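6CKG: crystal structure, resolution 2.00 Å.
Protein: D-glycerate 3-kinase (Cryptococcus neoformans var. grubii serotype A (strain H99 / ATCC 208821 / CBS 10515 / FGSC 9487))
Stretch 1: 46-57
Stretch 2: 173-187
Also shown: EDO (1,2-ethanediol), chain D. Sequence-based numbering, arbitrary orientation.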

# COMPACT_ATOMS: atom_id res chain seq x y z
N PRO A 46 -0.43 21.32 -7.81
CA PRO A 46 0.42 20.19 -7.41
C PRO A 46 0.08 18.96 -8.22
O PRO A 46 -0.98 18.90 -8.87
N PRO A 47 0.95 17.94 -8.21
CA PRO A 47 0.57 16.64 -8.78
C PRO A 47 -0.69 16.12 -8.10
O PRO A 47 -0.91 16.32 -6.91
N LEU A 48 -1.52 15.43 -8.89
CA LEU A 48 -2.60 14.62 -8.34
C LEU A 48 -2.00 13.41 -7.65
O LEU A 48 -1.24 12.67 -8.26
N VAL A 49 -2.33 13.20 -6.37
CA VAL A 49 -1.85 12.03 -5.64
C VAL A 49 -2.92 10.94 -5.73
O VAL A 49 -4.02 11.09 -5.17
N VAL A 50 -2.59 9.85 -6.39
CA VAL A 50 -3.47 8.69 -6.52
C VAL A 50 -2.98 7.63 -5.55
O VAL A 50 -1.92 7.04 -5.76
N GLY A 51 -3.75 7.36 -4.49
CA GLY A 51 -3.47 6.19 -3.66
C GLY A 51 -3.93 4.91 -4.34
O GLY A 51 -4.94 4.87 -5.03
N VAL A 52 -3.17 3.84 -4.14
CA VAL A 52 -3.49 2.54 -4.73
C VAL A 52 -3.30 1.47 -3.66
O VAL A 52 -2.26 1.42 -3.00
N GLN A 53 -4.32 0.63 -3.47
CA GLN A 53 -4.19 -0.48 -2.53
C GLN A 53 -4.74 -1.75 -3.18
O GLN A 53 -5.73 -1.71 -3.91
N GLY A 54 -4.06 -2.85 -2.92
CA GLY A 54 -4.45 -4.14 -3.44
C GLY A 54 -3.63 -5.22 -2.77
O GLY A 54 -2.56 -4.96 -2.21
N PRO A 55 -4.12 -6.45 -2.81
CA PRO A 55 -3.51 -7.52 -2.02
C PRO A 55 -2.22 -8.04 -2.63
O PRO A 55 -1.91 -7.81 -3.81
N GLN A 56 -1.48 -8.76 -1.79
CA GLN A 56 -0.34 -9.56 -2.21
C GLN A 56 -0.76 -10.58 -3.26
O GLN A 56 -1.46 -11.55 -2.94
N GLY A 57 -0.34 -10.37 -4.50
CA GLY A 57 -0.66 -11.28 -5.58
C GLY A 57 -1.75 -10.78 -6.50
O GLY A 57 -1.84 -11.22 -7.65
N PRO A 173 8.37 19.07 -13.83
CA PRO A 173 7.07 18.99 -13.16
C PRO A 173 6.46 17.60 -13.26
O PRO A 173 6.89 16.80 -14.08
N ILE A 174 5.48 17.31 -12.40
CA ILE A 174 4.85 16.00 -12.30
C ILE A 174 3.33 16.20 -12.35
O ILE A 174 2.79 17.03 -11.60
N ASP A 175 2.66 15.45 -13.22
CA ASP A 175 1.19 15.50 -13.27
C ASP A 175 0.55 14.66 -12.18
O ASP A 175 -0.46 15.06 -11.59
N VAL A 176 1.10 13.46 -11.93
CA VAL A 176 0.43 12.45 -11.13
C VAL A 176 1.47 11.73 -10.29
O VAL A 176 2.52 11.35 -10.80
N VAL A 177 1.18 11.56 -9.00
CA VAL A 177 1.95 10.69 -8.12
C VAL A 177 1.10 9.46 -7.83
O VAL A 177 -0.04 9.58 -7.37
N ILE A 178 1.64 8.29 -8.15
CA ILE A 178 1.04 7.02 -7.74
C ILE A 178 1.70 6.62 -6.41
O ILE A 178 2.92 6.46 -6.34
N PHE A 179 0.89 6.49 -5.36
CA PHE A 179 1.39 6.09 -4.04
C PHE A 179 0.68 4.80 -3.65
O PHE A 179 -0.49 4.82 -3.25
N GLU A 180 1.37 3.67 -3.79
CA GLU A 180 0.75 2.36 -3.70
C GLU A 180 1.29 1.56 -2.52
O GLU A 180 2.41 1.79 -2.04
N GLY A 181 0.50 0.59 -2.07
CA GLY A 181 0.92 -0.21 -0.94
C GLY A 181 -0.13 -1.20 -0.50
O GLY A 181 -1.33 -0.94 -0.64
N TRP A 182 0.31 -2.35 0.03
CA TRP A 182 -0.64 -3.40 0.41
C TRP A 182 -1.62 -2.92 1.49
O TRP A 182 -2.73 -3.44 1.59
N MET A 183 -1.22 -1.95 2.30
CA MET A 183 -2.08 -1.43 3.36
C MET A 183 -2.36 0.06 3.20
O MET A 183 -2.75 0.71 4.17
N ASN A 184 -2.15 0.62 2.00
CA ASN A 184 -2.37 2.05 1.85
C ASN A 184 -3.83 2.38 2.13
O ASN A 184 -4.74 1.70 1.65
N GLY A 185 -4.06 3.41 2.93
CA GLY A 185 -5.42 3.79 3.27
C GLY A 185 -6.06 2.98 4.40
O GLY A 185 -7.14 3.37 4.87
N PHE A 186 -5.44 1.91 4.86
CA PHE A 186 -6.00 1.15 5.98
C PHE A 186 -6.24 2.07 7.17
O PHE A 186 -5.40 2.91 7.49
N GLY A 187 -7.42 1.94 7.79
CA GLY A 187 -7.81 2.80 8.89
C GLY A 187 -7.75 2.12 10.26
O GLY A 187 -8.12 0.95 10.42

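The two stretches meet as strand 48-53 and the neighbouring parallel strand that begins at Val176, so their side chains lie side by side on the two faces of a sheet rather than interlocking across a gap. The register pairs Val50 with Ile178 at the centre, and the closest apolar approach is made by Val50. Val50 (chi1 -176°, t) shares its face with Leu48, Val52, Val176, Ile178 and Glu180. Its CG2 lies 3.7 Å from CG1 of Val176, and its CB lies 3.8 Å from CD1 of Ile178. The second contact depends on the m, m rotamer of Ile178, which brings the end of that side chain nearer the other strand. Farther along the face, Val52 (t) sets CG2 3.9 Å from CG2 of Ile178, so the isoleucine touches two successive valines of its own face. Leu48 (t, p) meets the side chain of Val176 (t) only loosely, CB to CG2 4.5 Å.

The opposite face carries Val49, Val177 and Phe179. The side-chain contacts of Val49 (t) with its apolar neighbours are distant, with CG2 4.5 Å from CB of Val177 and CG1 4.5 Å from CB of Phe179; the ring of Phe179 (chi1 175°, t) leads away from the partner strand. Gly51, paired with Phe179, contributes no side chain here. Val177 (t) finds a closer neighbour in Pro47, whose CB is 3.8 Å from Val177 CG2 and 4.0 Å from CG2 of Ile174. The proline thus closes the apolar packing at the start of the strands.

Between the two layers of side chains runs a backbone ladder. Val50 N donates to Val177 O at 2.7 Å and 171°, and Phe179 N donates to Val50 O at 2.9 Å and 178°; these nearly linear bonds fix the central register. Near the start of the ladder, a water donates to Pro46 O at 2.6 Å and, weakly, to Asp175 O at 3.4 Å, linking the two backbones.

Polarity increases toward the other end. Glu180 (chi1 56°, p) still packs its CB 3.8 Å from CB of Val52, but its carboxylate leads away, and OE1 accepts a hydrogen bond from O2 of the bound 1,2-ethanediol at 3.2 Å. The diol, probably from the crystallisation liquor, also approaches stretch 1, with its O1 3.4 Å from Pro55 O.

Gln53 (t, m) makes the side-chain hydrogen bond between the stretches: NE2 donates to Trp182 O at 2.9 Å and 167°. The same NE2 lies 3.5 Å from CE1 of Phe186 (chi1 -79°, m), obliquely to the ring, while OE1 is satisfied elsewhere in the structure. Asn184 (chi1 -88°, m) points toward stretch 1, its CB 3.6 Å from Val52 O, and its ND2 makes a weak hydrogen bond to Phe179 O (2.9 Å, 128°) within its own stretch. At the margin, poorly ordered Gln56 brings OE1 to 4.3 Å from CB of Trp182, a loose contact.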

# COMPACT_ATOMS: atom_id res chain seq x y z
CB PRO A 46 0.06 19.99 -5.92
CG PRO A 46 -0.80 21.14 -5.54
CD PRO A 46 -1.42 21.66 -6.78
CB PRO A 47 1.76 15.73 -8.46
CG PRO A 47 2.86 16.63 -8.02
CD PRO A 47 2.26 17.89 -7.52
CB LEU A 48 -3.54 14.18 -9.46
CG LEU A 48 -4.68 13.22 -9.08
CD1 LEU A 48 -5.77 13.99 -8.32
CD2 LEU A 48 -5.25 12.54 -10.34
CB VAL A 49 -1.53 12.34 -4.17
CG1 VAL A 49 -0.99 11.08 -3.49
CG2 VAL A 49 -0.52 13.48 -4.06
CB VAL A 50 -3.47 8.16 -7.96
CG1 VAL A 50 -4.46 7.02 -8.11
CG2 VAL A 50 -3.77 9.28 -8.98
CB VAL A 52 -2.60 2.22 -5.96
CG1 VAL A 52 -2.91 0.82 -6.49
CG2 VAL A 52 -2.80 3.27 -7.05
CB GLN A 53 -4.89 -0.19 -1.19
CG GLN A 53 -4.70 -1.30 -0.09
CD GLN A 53 -5.66 -2.48 -0.23
OE1 GLN A 53 -6.75 -2.34 -0.78
NE2 GLN A 53 -5.25 -3.64 0.25
CB PRO A 55 -4.58 -8.60 -2.00
CG PRO A 55 -5.28 -8.41 -3.29
CD PRO A 55 -5.31 -6.93 -3.53
CB GLN A 56 0.28 -10.28 -1.01
CG GLN A 56 1.36 -9.49 -0.32
CD GLN A 56 0.99 -9.10 1.08
OE1 GLN A 56 -0.18 -8.89 1.40
NE2 GLN A 56 1.99 -9.02 1.94
CB PRO A 173 6.21 20.00 -13.93
CG PRO A 173 6.79 19.98 -15.31
CD PRO A 173 8.29 19.80 -15.11
CB ILE A 174 5.26 15.26 -11.01
CG1 ILE A 174 6.76 14.93 -11.02
CG2 ILE A 174 4.44 14.00 -10.81
CD1 ILE A 174 7.18 13.99 -12.14
CB ASP A 175 0.69 15.01 -14.63
CG ASP A 175 1.18 15.88 -15.78
OD1 ASP A 175 0.70 17.03 -15.92
OD2 ASP A 175 2.04 15.42 -16.54
CB VAL A 176 -0.33 11.43 -12.01
CG1 VAL A 176 -0.90 10.28 -11.16
CG2 VAL A 176 -1.43 12.13 -12.81
CB VAL A 177 2.35 11.41 -6.82
CG1 VAL A 177 2.95 10.42 -5.79
CG2 VAL A 177 3.36 12.53 -7.13
CB ILE A 178 1.24 5.94 -8.81
CG1 ILE A 178 0.71 6.40 -10.17
CG2 ILE A 178 0.56 4.63 -8.38
CD1 ILE A 178 -0.76 6.65 -10.20
CB PHE A 179 1.16 7.20 -3.01
CG PHE A 179 1.54 6.81 -1.57
CD1 PHE A 179 2.53 5.87 -1.32
CD2 PHE A 179 0.89 7.40 -0.49
CE1 PHE A 179 2.87 5.51 0.01
CE2 PHE A 179 1.23 7.06 0.83
CZ PHE A 179 2.24 6.12 1.06
CB GLU A 180 0.96 1.56 -4.98
CG GLU A 180 2.41 1.41 -5.35
CD GLU A 180 2.80 -0.04 -5.51
OE1 GLU A 180 2.12 -0.90 -4.90
OE2 GLU A 180 3.78 -0.31 -6.23
CB TRP A 182 0.13 -4.64 0.89
CG TRP A 182 0.74 -4.47 2.26
CD1 TRP A 182 1.97 -3.94 2.55
CD2 TRP A 182 0.15 -4.84 3.52
NE1 TRP A 182 2.18 -3.96 3.91
CE2 TRP A 182 1.08 -4.50 4.53
CE3 TRP A 182 -1.06 -5.42 3.89
CZ2 TRP A 182 0.84 -4.72 5.89
CZ3 TRP A 182 -1.32 -5.65 5.24
CH2 TRP A 182 -0.37 -5.29 6.23
CB MET A 183 -1.45 -1.70 4.74
CG MET A 183 -0.00 -1.19 4.89
SD MET A 183 0.68 -1.13 6.59
CE MET A 183 0.03 0.45 7.14
CB ASN A 184 -1.95 2.52 0.44
CG ASN A 184 -0.48 2.90 0.38
OD1 ASN A 184 0.32 2.42 1.19
ND2 ASN A 184 -0.11 3.75 -0.58
CB PHE A 186 -5.07 0.01 6.39
CG PHE A 186 -5.17 -1.20 5.51
CD1 PHE A 186 -5.79 -1.12 4.27
CD2 PHE A 186 -4.64 -2.42 5.91
CE1 PHE A 186 -5.87 -2.24 3.44
CE2 PHE A 186 -4.72 -3.54 5.10
CZ PHE A 186 -5.35 -3.45 3.87
C1 EDO D . -1.82 -3.87 -6.48
O1 EDO D . -2.04 -5.13 -5.84
C2 EDO D . -0.52 -3.23 -5.98
O2 EDO D . -0.79 -2.34 -4.89
O HOH W 1 -1.27 18.33 -11.42